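S-adenosylmethionine decarboxylase proenzyme (Aquifex aeolicus, PDB 2III) probably catalyses the decarboxylation of S-adenosylmethionine, supplying the propylamine donor for spermidine and spermine synthesis. Local coordinates at residues D26-L31 with S45-F50; H8-L13 with T78-T83; E32-Y37 with D95-Q100. All blocks are in the same frame, centred on the assembly; numbering follows the deposited sequence.

How the interactions relate
Interaction 2 is the buried core, two neighbouring strands inside the antiparallel sheet, whereas interactions 1 and 3 are only partly buried: interaction 1 joins the helical layer to the sheet and interaction 3 lies within the helical layer. Helix 24-37 serves both of these, its 26-31 part resting on the outermost strand 42-49 and its 32-37 part packing on helix 87-101. I97 of that second helix reaches L31 of interaction 1 and V79 and V81 of interaction 2, so the three contacts meet in one hydrophobic interior. Interaction 2 is rich in backbone bonds and buried polar groups, while interactions 1 and 3 rely chiefly on tyrosine rings. Segments 45-50 and those of interaction 2 also meet the second subunit; interaction 3 does not.

Interaction 1. Residues D26-L31 with S45-F50; sequences DIRELL and SHYYQF
S45, at the start of the strand segment, points its CB toward the helix, and its OG lies 4.5 Å from R28 NH2, at the edge of the guanidinium near its plane; the S45 side chain is also about 3 Å from a bound calcium ion. H46 points the other way, and its ring stacks on H46 of the second subunit. Y47 carries the contact. Its CG is anti to the carbonyl carbon (chi1 -55°), and its ring lies between the strand and R28, I27 and L31. R28 CB sits over one face, a CH-pi contact 4.1 Å from the Y47 ring centroid. The arginine chain then bends at chi3 (-92°), with NE 3.6 Å from Y47 CE1 and NH2 3.2 Å from Y47 CD1. Guanidinium and ring planes are 62° apart, so the two are not stacked flat. At the ring edge, I27 CG2 meets Y47 CE2 at 3.7 Å. L31 CB lies 3.8 Å from Y47 OH. Further on, Y48 and F50 pack on I43 of the second subunit. Tyrosine suits this place because its broad ring accepts aliphatic carbons and a long arginine together. The contact thus depends on shape and dispersion, with the arginine's charge against the ring; the buried Y47 OH, lacking any modelled partner, probably adds little polar binding.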
loop_
_atom_site.group_PDB
_atom_site.type_symbol
_atom_site.label_atom_id
_atom_site.label_comp_id
_atom_site.label_asym_id
_atom_site.label_seq_id
_atom_site.Cartn_x
_atom_site.Cartn_y
_atom_site.Cartn_z
ATOM N N ASP A 26 -1.236 19.596 0.470
ATOM C CA ASP A 26 -1.508 19.103 1.818
ATOM C C ASP A 26 -0.890 17.710 2.048
ATOM O O ASP A 26 -0.185 17.487 3.032
ATOM C CB ASP A 26 -3.024 19.020 2.066
ATOM C CG ASP A 26 -3.770 20.291 1.675
ATOM O OD1 ASP A 26 -3.538 21.346 2.301
ATOM O OD2 ASP A 26 -4.600 20.222 0.740
ATOM N N ILE A 27 -1.167 16.777 1.140
ATOM C CA ILE A 27 -0.661 15.409 1.261
ATOM C C ILE A 27 0.862 15.380 1.255
ATOM O O ILE A 27 1.480 14.676 2.062
ATOM C CB ILE A 27 -1.199 14.509 0.115
ATOM C CG1 ILE A 27 -2.719 14.418 0.212
ATOM C CG2 ILE A 27 -0.589 13.124 0.190
ATOM C CD1 ILE A 27 -3.213 14.012 1.570
ATOM N N ARG A 28 1.452 16.159 0.350
ATOM C CA ARG A 28 2.898 16.252 0.222
ATOM C C ARG A 28 3.520 16.738 1.514
ATOM O O ARG A 28 4.452 16.121 2.023
ATOM C CB ARG A 28 3.261 17.193 -0.929
ATOM C CG ARG A 28 4.724 17.616 -0.999
ATOM C CD ARG A 28 5.065 18.082 -2.413
ATOM N NE ARG A 28 5.582 16.974 -3.215
ATOM C CZ ARG A 28 5.465 16.877 -4.535
ATOM N NH1 ARG A 28 4.833 17.822 -5.221
ATOM N NH2 ARG A 28 5.994 15.839 -5.170
ATOM N N GLU A 29 3.007 17.835 2.058
ATOM C CA GLU A 29 3.554 18.348 3.308
ATOM C C GLU A 29 3.422 17.293 4.391
ATOM O O GLU A 29 4.362 17.030 5.137
ATOM C CB GLU A 29 2.819 19.608 3.752
ATOM C CG GLU A 29 3.473 20.894 3.301
ATOM C CD GLU A 29 2.950 22.094 4.064
ATOM O OE1 GLU A 29 3.044 22.090 5.312
ATOM O OE2 GLU A 29 2.448 23.040 3.419
ATOM N N LEU A 30 2.237 16.695 4.458
ATOM C CA LEU A 30 1.924 15.666 5.436
ATOM C C LEU A 30 2.903 14.488 5.403
ATOM O O LEU A 30 3.514 14.152 6.419
ATOM C CB LEU A 30 0.503 15.150 5.194
ATOM C CG LEU A 30 -0.028 14.069 6.137
ATOM C CD1 LEU A 30 -0.337 14.700 7.487
ATOM C CD2 LEU A 30 -1.283 13.436 5.550
ATOM N N LEU A 31 3.040 13.859 4.239
ATOM C CA LEU A 31 3.930 12.708 4.097
ATOM C C LEU A 31 5.412 13.070 4.224
ATOM O O LEU A 31 6.211 12.264 4.712
ATOM C CB LEU A 31 3.674 11.987 2.761
ATOM C CG LEU A 31 2.297 11.345 2.531
ATOM C CD1 LEU A 31 2.372 10.408 1.336
ATOM C CD2 LEU A 31 1.863 10.567 3.760
ATOM N N SER A 45 8.887 9.784 -4.235
ATOM C CA SER A 45 7.525 10.066 -3.806
ATOM C C SER A 45 6.701 10.537 -5.002
ATOM O O SER A 45 7.185 11.292 -5.850
ATOM C CB SER A 45 7.522 11.131 -2.703
ATOM O OG SER A 45 7.980 12.382 -3.186
ATOM N N HIS A 46 5.450 10.090 -5.064
ATOM C CA HIS A 46 4.577 10.446 -6.172
ATOM C C HIS A 46 3.182 10.820 -5.710
ATOM O O HIS A 46 2.576 10.120 -4.894
ATOM C CB HIS A 46 4.536 9.285 -7.160
ATOM C CG HIS A 46 5.893 8.727 -7.448
ATOM N ND1 HIS A 46 6.462 7.732 -6.682
ATOM C CD2 HIS A 46 6.847 9.122 -8.322
ATOM C CE1 HIS A 46 7.709 7.540 -7.070
ATOM N NE2 HIS A 46 7.968 8.373 -8.063
ATOM N N TYR A 47 2.690 11.935 -6.242
ATOM C CA TYR A 47 1.380 12.451 -5.888
ATOM C C TYR A 47 0.474 12.670 -7.079
ATOM O O TYR A 47 0.935 12.845 -8.207
ATOM C CB TYR A 47 1.532 13.766 -5.137
ATOM C CG TYR A 47 2.432 13.653 -3.936
ATOM C CD1 TYR A 47 3.821 13.688 -4.073
ATOM C CD2 TYR A 47 1.895 13.472 -2.663
ATOM C CE1 TYR A 47 4.657 13.542 -2.964
ATOM C CE2 TYR A 47 2.715 13.323 -1.550
ATOM C CZ TYR A 47 4.093 13.359 -1.705
ATOM O OH TYR A 47 4.897 13.204 -0.598
ATOM N N TYR A 48 -0.827 12.657 -6.822
ATOM C CA TYR A 48 -1.799 12.884 -7.875
ATOM C C TYR A 48 -2.990 13.677 -7.348
ATOM O O TYR A 48 -3.533 13.371 -6.292
ATOM C CB TYR A 48 -2.289 11.561 -8.460
ATOM C CG TYR A 48 -3.118 11.771 -9.703
ATOM C CD1 TYR A 48 -2.524 12.179 -10.897
ATOM C CD2 TYR A 48 -4.504 11.608 -9.676
ATOM C CE1 TYR A 48 -3.291 12.422 -12.037
ATOM C CE2 TYR A 48 -5.280 11.849 -10.811
ATOM C CZ TYR A 48 -4.666 12.257 -11.986
ATOM O OH TYR A 48 -5.426 12.500 -13.103
ATOM N N GLN A 49 -3.383 14.701 -8.095
ATOM C CA GLN A 49 -4.510 15.551 -7.727
ATOM C C GLN A 49 -5.759 15.076 -8.453
ATOM O O GLN A 49 -5.763 14.955 -9.678
ATOM C CB GLN A 49 -4.209 17.006 -8.110
ATOM C CG GLN A 49 -5.332 18.001 -7.836
ATOM C CD GLN A 49 -5.686 18.104 -6.365
ATOM O OE1 GLN A 49 -6.745 17.643 -5.933
ATOM N NE2 GLN A 49 -4.796 18.709 -5.583
ATOM N N PHE A 50 -6.813 14.787 -7.699
ATOM C CA PHE A 50 -8.068 14.353 -8.302
ATOM C C PHE A 50 -9.015 15.540 -8.359
ATOM O O PHE A 50 -8.882 16.489 -7.585
ATOM C CB PHE A 50 -8.716 13.233 -7.477
ATOM C CG PHE A 50 -8.014 11.907 -7.601
ATOM C CD1 PHE A 50 -8.071 11.184 -8.789
ATOM C CD2 PHE A 50 -7.278 11.388 -6.537
ATOM C CE1 PHE A 50 -7.396 9.964 -8.922
ATOM C CE2 PHE A 50 -6.597 10.166 -6.661
ATOM C CZ PHE A 50 -6.661 9.455 -7.857
#

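Interaction 2. Residues H8-L13 with T78-T83; sequences HILADL and TVDVYT
H8 NE2 donates to D80 OD1 at 2.8 Å. The oxygen lies in the imidazole plane and is approached on its anti side, H8 NE2 standing 31° out of the carboxylate plane. Two arginines extend the network: R113 of the same chain bonds H8 ND1, and R113 of the second subunit forms salt bridges with D80 OD2 and D12 OD1. I9 and A11 exchange backbone bonds with V81 and V79, the shortest being V81 N to I9 O at 2.7 Å. These are the hydrogen-bonded pairs of an antiparallel ladder in the two-layer alpha/beta sandwich. Their small or branched side chains face helix 87-101, V79 and I9 touching M94, while the face with H8, D80 and Y82 meets the second subunit. There Y82, whose OH bonds T78 of that subunit, lies close to S64 of its own chain, the predicted pyruvoyl precursor. A first torsion anti to the backbone N (chi1 -176°) puts H8 CG 3.9 Å from Y82 CB. The ring planes are near parallel (7°) but slid, so the rings barely overlap; Y82 CB sits over one imidazole face and L10 CD2 over the other. An alanine at H8 would probably leave D80 OD1 and R113 of the same chain without their imidazole partner and open a gap where the ring was. At the far end, L13 CD1 packs on V79 CG2 at 4.0 Å.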
loop_
_atom_site.group_PDB
_atom_site.type_symbol
_atom_site.label_atom_id
_atom_site.label_comp_id
_atom_site.label_asym_id
_atom_site.label_seq_id
_atom_site.Cartn_x
_atom_site.Cartn_y
_atom_site.Cartn_z
ATOM N N HIS A 8 3.212 -3.515 8.805
ATOM C CA HIS A 8 2.318 -2.735 7.971
ATOM C C HIS A 8 1.120 -2.268 8.781
ATOM O O HIS A 8 0.346 -3.073 9.298
ATOM C CB HIS A 8 1.873 -3.612 6.787
ATOM C CG HIS A 8 1.007 -2.920 5.783
ATOM N ND1 HIS A 8 0.660 -3.507 4.584
ATOM C CD2 HIS A 8 0.394 -1.712 5.800
ATOM C CE1 HIS A 8 -0.128 -2.692 3.907
ATOM N NE2 HIS A 8 -0.307 -1.596 4.621
ATOM N N ILE A 9 0.987 -0.954 8.899
ATOM C CA ILE A 9 -0.121 -0.353 9.613
ATOM C C ILE A 9 -1.037 0.336 8.605
ATOM O O ILE A 9 -0.582 1.117 7.767
ATOM C CB ILE A 9 0.345 0.739 10.593
ATOM C CG1 ILE A 9 1.453 0.218 11.504
ATOM C CG2 ILE A 9 -0.842 1.216 11.428
ATOM C CD1 ILE A 9 2.133 1.326 12.304
ATOM N N LEU A 10 -2.327 0.042 8.675
ATOM C CA LEU A 10 -3.266 0.707 7.792
ATOM C C LEU A 10 -4.377 1.265 8.662
ATOM O O LEU A 10 -4.783 0.644 9.642
ATOM C CB LEU A 10 -3.817 -0.248 6.721
ATOM C CG LEU A 10 -4.108 -1.722 6.991
ATOM C CD1 LEU A 10 -4.776 -2.325 5.768
ATOM C CD2 LEU A 10 -2.818 -2.466 7.288
ATOM N N ALA A 11 -4.841 2.461 8.325
ATOM C CA ALA A 11 -5.895 3.094 9.096
ATOM C C ALA A 11 -6.821 3.890 8.208
ATOM O O ALA A 11 -6.392 4.483 7.220
ATOM C CB ALA A 11 -5.286 4.010 10.139
ATOM N N ASP A 12 -8.101 3.883 8.554
ATOM C CA ASP A 12 -9.077 4.665 7.821
ATOM C C ASP A 12 -9.430 5.777 8.807
ATOM O O ASP A 12 -9.924 5.517 9.905
ATOM C CB ASP A 12 -10.301 3.817 7.468
ATOM C CG ASP A 12 -9.946 2.612 6.610
ATOM O OD1 ASP A 12 -8.874 2.624 5.959
ATOM O OD2 ASP A 12 -10.747 1.654 6.579
ATOM N N LEU A 13 -9.141 7.013 8.422
ATOM C CA LEU A 13 -9.389 8.158 9.290
ATOM C C LEU A 13 -10.653 8.918 8.902
ATOM O O LEU A 13 -10.790 9.361 7.765
ATOM C CB LEU A 13 -8.185 9.102 9.243
ATOM C CG LEU A 13 -6.787 8.475 9.235
ATOM C CD1 LEU A 13 -5.762 9.590 9.308
ATOM C CD2 LEU A 13 -6.608 7.514 10.405
ATOM N N THR A 78 -7.437 7.320 3.776
ATOM C CA THR A 78 -7.013 5.954 4.031
ATOM C C THR A 78 -5.495 5.939 3.940
ATOM O O THR A 78 -4.912 6.265 2.896
ATOM C CB THR A 78 -7.648 4.979 3.021
ATOM O OG1 THR A 78 -7.476 5.475 1.684
ATOM C CG2 THR A 78 -9.137 4.831 3.325
ATOM N N VAL A 79 -4.866 5.560 5.048
ATOM C CA VAL A 79 -3.412 5.561 5.167
ATOM C C VAL A 79 -2.727 4.202 5.351
ATOM O O VAL A 79 -3.243 3.316 6.027
ATOM C CB VAL A 79 -2.996 6.441 6.359
ATOM C CG1 VAL A 79 -1.488 6.649 6.350
ATOM C CG2 VAL A 79 -3.754 7.779 6.316
ATOM N N ASP A 80 -1.548 4.059 4.757
ATOM C CA ASP A 80 -0.765 2.838 4.890
ATOM C C ASP A 80 0.675 3.191 5.227
ATOM O O ASP A 80 1.301 4.006 4.539
ATOM C CB ASP A 80 -0.751 2.028 3.585
ATOM C CG ASP A 80 -2.052 1.301 3.320
ATOM O OD1 ASP A 80 -2.002 0.060 3.158
ATOM O OD2 ASP A 80 -3.114 1.963 3.257
ATOM N N VAL A 81 1.197 2.587 6.287
ATOM C CA VAL A 81 2.590 2.792 6.656
ATOM C C VAL A 81 3.189 1.404 6.779
ATOM O O VAL A 81 2.931 0.689 7.738
ATOM C CB VAL A 81 2.756 3.558 7.979
ATOM C CG1 VAL A 81 4.240 3.621 8.358
ATOM C CG2 VAL A 81 2.224 4.973 7.818
ATOM N N TYR A 82 3.985 1.038 5.781
ATOM C CA TYR A 82 4.624 -0.270 5.692
ATOM C C TYR A 82 6.148 -0.100 5.629
ATOM O O TYR A 82 6.671 0.383 4.629
ATOM C CB TYR A 82 4.103 -0.959 4.422
ATOM C CG TYR A 82 4.584 -2.366 4.140
ATOM C CD1 TYR A 82 4.127 -3.049 3.015
ATOM C CD2 TYR A 82 5.487 -3.022 4.987
ATOM C CE1 TYR A 82 4.550 -4.348 2.730
ATOM C CE2 TYR A 82 5.922 -4.328 4.710
ATOM C CZ TYR A 82 5.449 -4.982 3.578
ATOM O OH TYR A 82 5.883 -6.257 3.269
ATOM N N THR A 83 6.846 -0.483 6.702
ATOM C CA THR A 83 8.312 -0.391 6.760
ATOM C C THR A 83 8.924 -1.767 7.026
ATOM O O THR A 83 8.249 -2.676 7.517
ATOM C CB THR A 83 8.786 0.541 7.890
ATOM O OG1 THR A 83 8.441 -0.036 9.155
ATOM C CG2 THR A 83 8.127 1.900 7.777
#

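Interaction 3. Residues E32-Y37 with D95-Q100; sequences EGAVKY and DYIITQ
Y96 supplies most of the apolar packing, lying against A34 and Y37 of the facing helix. A34 CB touches Y96 CD2 at 3.7 Å and I97 CG1 at the same distance, and a methyl is small enough to let the two helices come close. Y37 adds its ring: with CG anti to the backbone N (chi1 174°), that atom comes to 3.7 Å from Y96 CD1. Y37 CD2 sits 3.6 Å from Y96 CB. The two tyrosine rings are tilted by 28° and slid apart, centroids 5.4 Å from one another, so they barely overlap. G33 O lies over one face of the Y96 ring, off centre, and Q100 CG of Y96's own helix over the other. A side chain at G33 would point at Y96 OH, and glycine gives the ring room. Polar contacts lie at the margin. A water bonds Y37 OH at 2.8 Å and donates to D95 OD2, bridging the helices, while R92 of helix 87-101 bonds Y37 O and makes a cation-pi contact with Y37. Within helix 87-101, T99 OG1 donates to Y96 O. Between the two segments, then, apolar packing lies inside and water-linked polar groups at the exposed rim, where solvent can satisfy them.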
loop_
_atom_site.group_PDB
_atom_site.type_symbol
_atom_site.label_atom_id
_atom_site.label_comp_id
_atom_site.label_asym_id
_atom_site.label_seq_id
_atom_site.Cartn_x
_atom_site.Cartn_y
_atom_site.Cartn_z
ATOM N N GLU A 32 5.794 14.265 3.773
ATOM C CA GLU A 32 7.189 14.681 3.905
ATOM C C GLU A 32 7.440 14.812 5.399
ATOM O O GLU A 32 8.508 14.462 5.903
ATOM C CB GLU A 32 7.439 16.046 3.251
ATOM C CG GLU A 32 7.345 16.084 1.738
ATOM C CD GLU A 32 7.760 17.435 1.168
ATOM O OE1 GLU A 32 7.350 18.480 1.726
ATOM O OE2 GLU A 32 8.491 17.454 0.152
ATOM N N GLY A 33 6.433 15.323 6.101
ATOM C CA GLY A 33 6.548 15.509 7.532
ATOM C C GLY A 33 6.611 14.196 8.284
ATOM O O GLY A 33 7.303 14.097 9.304
ATOM N N ALA A 34 5.887 13.189 7.791
ATOM C CA ALA A 34 5.877 11.893 8.449
ATOM C C ALA A 34 7.247 11.242 8.298
ATOM O O ALA A 34 7.843 10.787 9.274
ATOM C CB ALA A 34 4.793 11.001 7.844
ATOM N N VAL A 35 7.739 11.219 7.064
ATOM C CA VAL A 35 9.032 10.633 6.751
ATOM C C VAL A 35 10.145 11.202 7.624
ATOM O O VAL A 35 10.930 10.444 8.193
ATOM C CB VAL A 35 9.386 10.848 5.260
ATOM C CG1 VAL A 35 10.846 10.501 5.001
ATOM C CG2 VAL A 35 8.482 9.983 4.392
ATOM N N LYS A 36 10.214 12.528 7.736
ATOM C CA LYS A 36 11.252 13.162 8.548
ATOM C C LYS A 36 11.055 12.878 10.043
ATOM O O LYS A 36 12.000 12.530 10.748
ATOM C CB LYS A 36 11.274 14.675 8.291
ATOM C CG LYS A 36 11.438 15.037 6.813
ATOM C CD LYS A 36 11.590 16.542 6.573
ATOM C CE LYS A 36 12.944 17.058 7.045
ATOM N NZ LYS A 36 13.174 18.488 6.680
ATOM N N TYR A 37 9.825 13.017 10.523
ATOM C CA TYR A 37 9.532 12.761 11.926
ATOM C C TYR A 37 9.886 11.322 12.299
ATOM O O TYR A 37 10.362 11.066 13.401
ATOM C CB TYR A 37 8.048 13.012 12.205
ATOM C CG TYR A 37 7.597 12.631 13.600
ATOM C CD1 TYR A 37 7.720 13.522 14.667
ATOM C CD2 TYR A 37 7.045 11.374 13.855
ATOM C CE1 TYR A 37 7.304 13.171 15.955
ATOM C CE2 TYR A 37 6.629 11.014 15.132
ATOM C CZ TYR A 37 6.762 11.913 16.177
ATOM O OH TYR A 37 6.359 11.548 17.441
ATOM N N ASP A 95 1.706 7.819 13.785
ATOM C CA ASP A 95 1.315 8.716 14.881
ATOM C C ASP A 95 1.353 10.156 14.381
ATOM O O ASP A 95 0.483 10.973 14.710
ATOM C CB ASP A 95 2.267 8.591 16.083
ATOM C CG ASP A 95 2.160 7.251 16.790
ATOM O OD1 ASP A 95 1.126 6.574 16.636
ATOM O OD2 ASP A 95 3.110 6.882 17.515
ATOM N N TYR A 96 2.380 10.464 13.592
ATOM C CA TYR A 96 2.539 11.800 13.040
ATOM C C TYR A 96 1.362 12.117 12.117
ATOM O O TYR A 96 0.658 13.104 12.312
ATOM C CB TYR A 96 3.856 11.909 12.255
ATOM C CG TYR A 96 4.058 13.272 11.634
ATOM C CD1 TYR A 96 4.505 14.353 12.398
ATOM C CD2 TYR A 96 3.750 13.498 10.295
ATOM C CE1 TYR A 96 4.636 15.627 11.841
ATOM C CE2 TYR A 96 3.876 14.764 9.729
ATOM C CZ TYR A 96 4.320 15.823 10.507
ATOM O OH TYR A 96 4.453 17.071 9.943
ATOM N N ILE A 97 1.155 11.271 11.110
ATOM C CA ILE A 97 0.067 11.467 10.162
ATOM C C ILE A 97 -1.277 11.656 10.873
ATOM O O ILE A 97 -2.026 12.581 10.567
ATOM C CB ILE A 97 -0.006 10.274 9.169
ATOM C CG1 ILE A 97 1.200 10.327 8.224
ATOM C CG2 ILE A 97 -1.323 10.306 8.396
ATOM C CD1 ILE A 97 1.351 9.127 7.315
ATOM N N ILE A 98 -1.583 10.791 11.833
ATOM C CA ILE A 98 -2.840 10.902 12.562
ATOM C C ILE A 98 -2.965 12.222 13.333
ATOM O O ILE A 98 -4.005 12.885 13.271
ATOM C CB ILE A 98 -3.030 9.716 13.540
ATOM C CG1 ILE A 98 -3.276 8.431 12.746
ATOM C CG2 ILE A 98 -4.219 9.975 14.475
ATOM C CD1 ILE A 98 -3.412 7.192 13.607
ATOM N N THR A 99 -1.920 12.614 14.058
ATOM C CA THR A 99 -1.988 13.860 14.818
ATOM C C THR A 99 -2.132 15.064 13.910
ATOM O O THR A 99 -2.812 16.024 14.258
ATOM C CB THR A 99 -0.747 14.093 15.699
ATOM O OG1 THR A 99 0.414 14.185 14.868
ATOM C CG2 THR A 99 -0.581 12.965 16.705
ATOM N N GLN A 100 -1.491 15.027 12.748
ATOM C CA GLN A 100 -1.596 16.154 11.831
ATOM C C GLN A 100 -3.004 16.247 11.255
ATOM O O GLN A 100 -3.552 17.337 11.109
ATOM C CB GLN A 100 -0.585 16.021 10.690
ATOM C CG GLN A 100 0.863 16.065 11.149
ATOM C CD GLN A 100 1.157 17.272 12.024
ATOM O OE1 GLN A 100 0.992 18.414 11.599
ATOM N NE2 GLN A 100 1.592 17.022 13.255
HETATM O O HOH W 1 5.282 9.033 17.951
#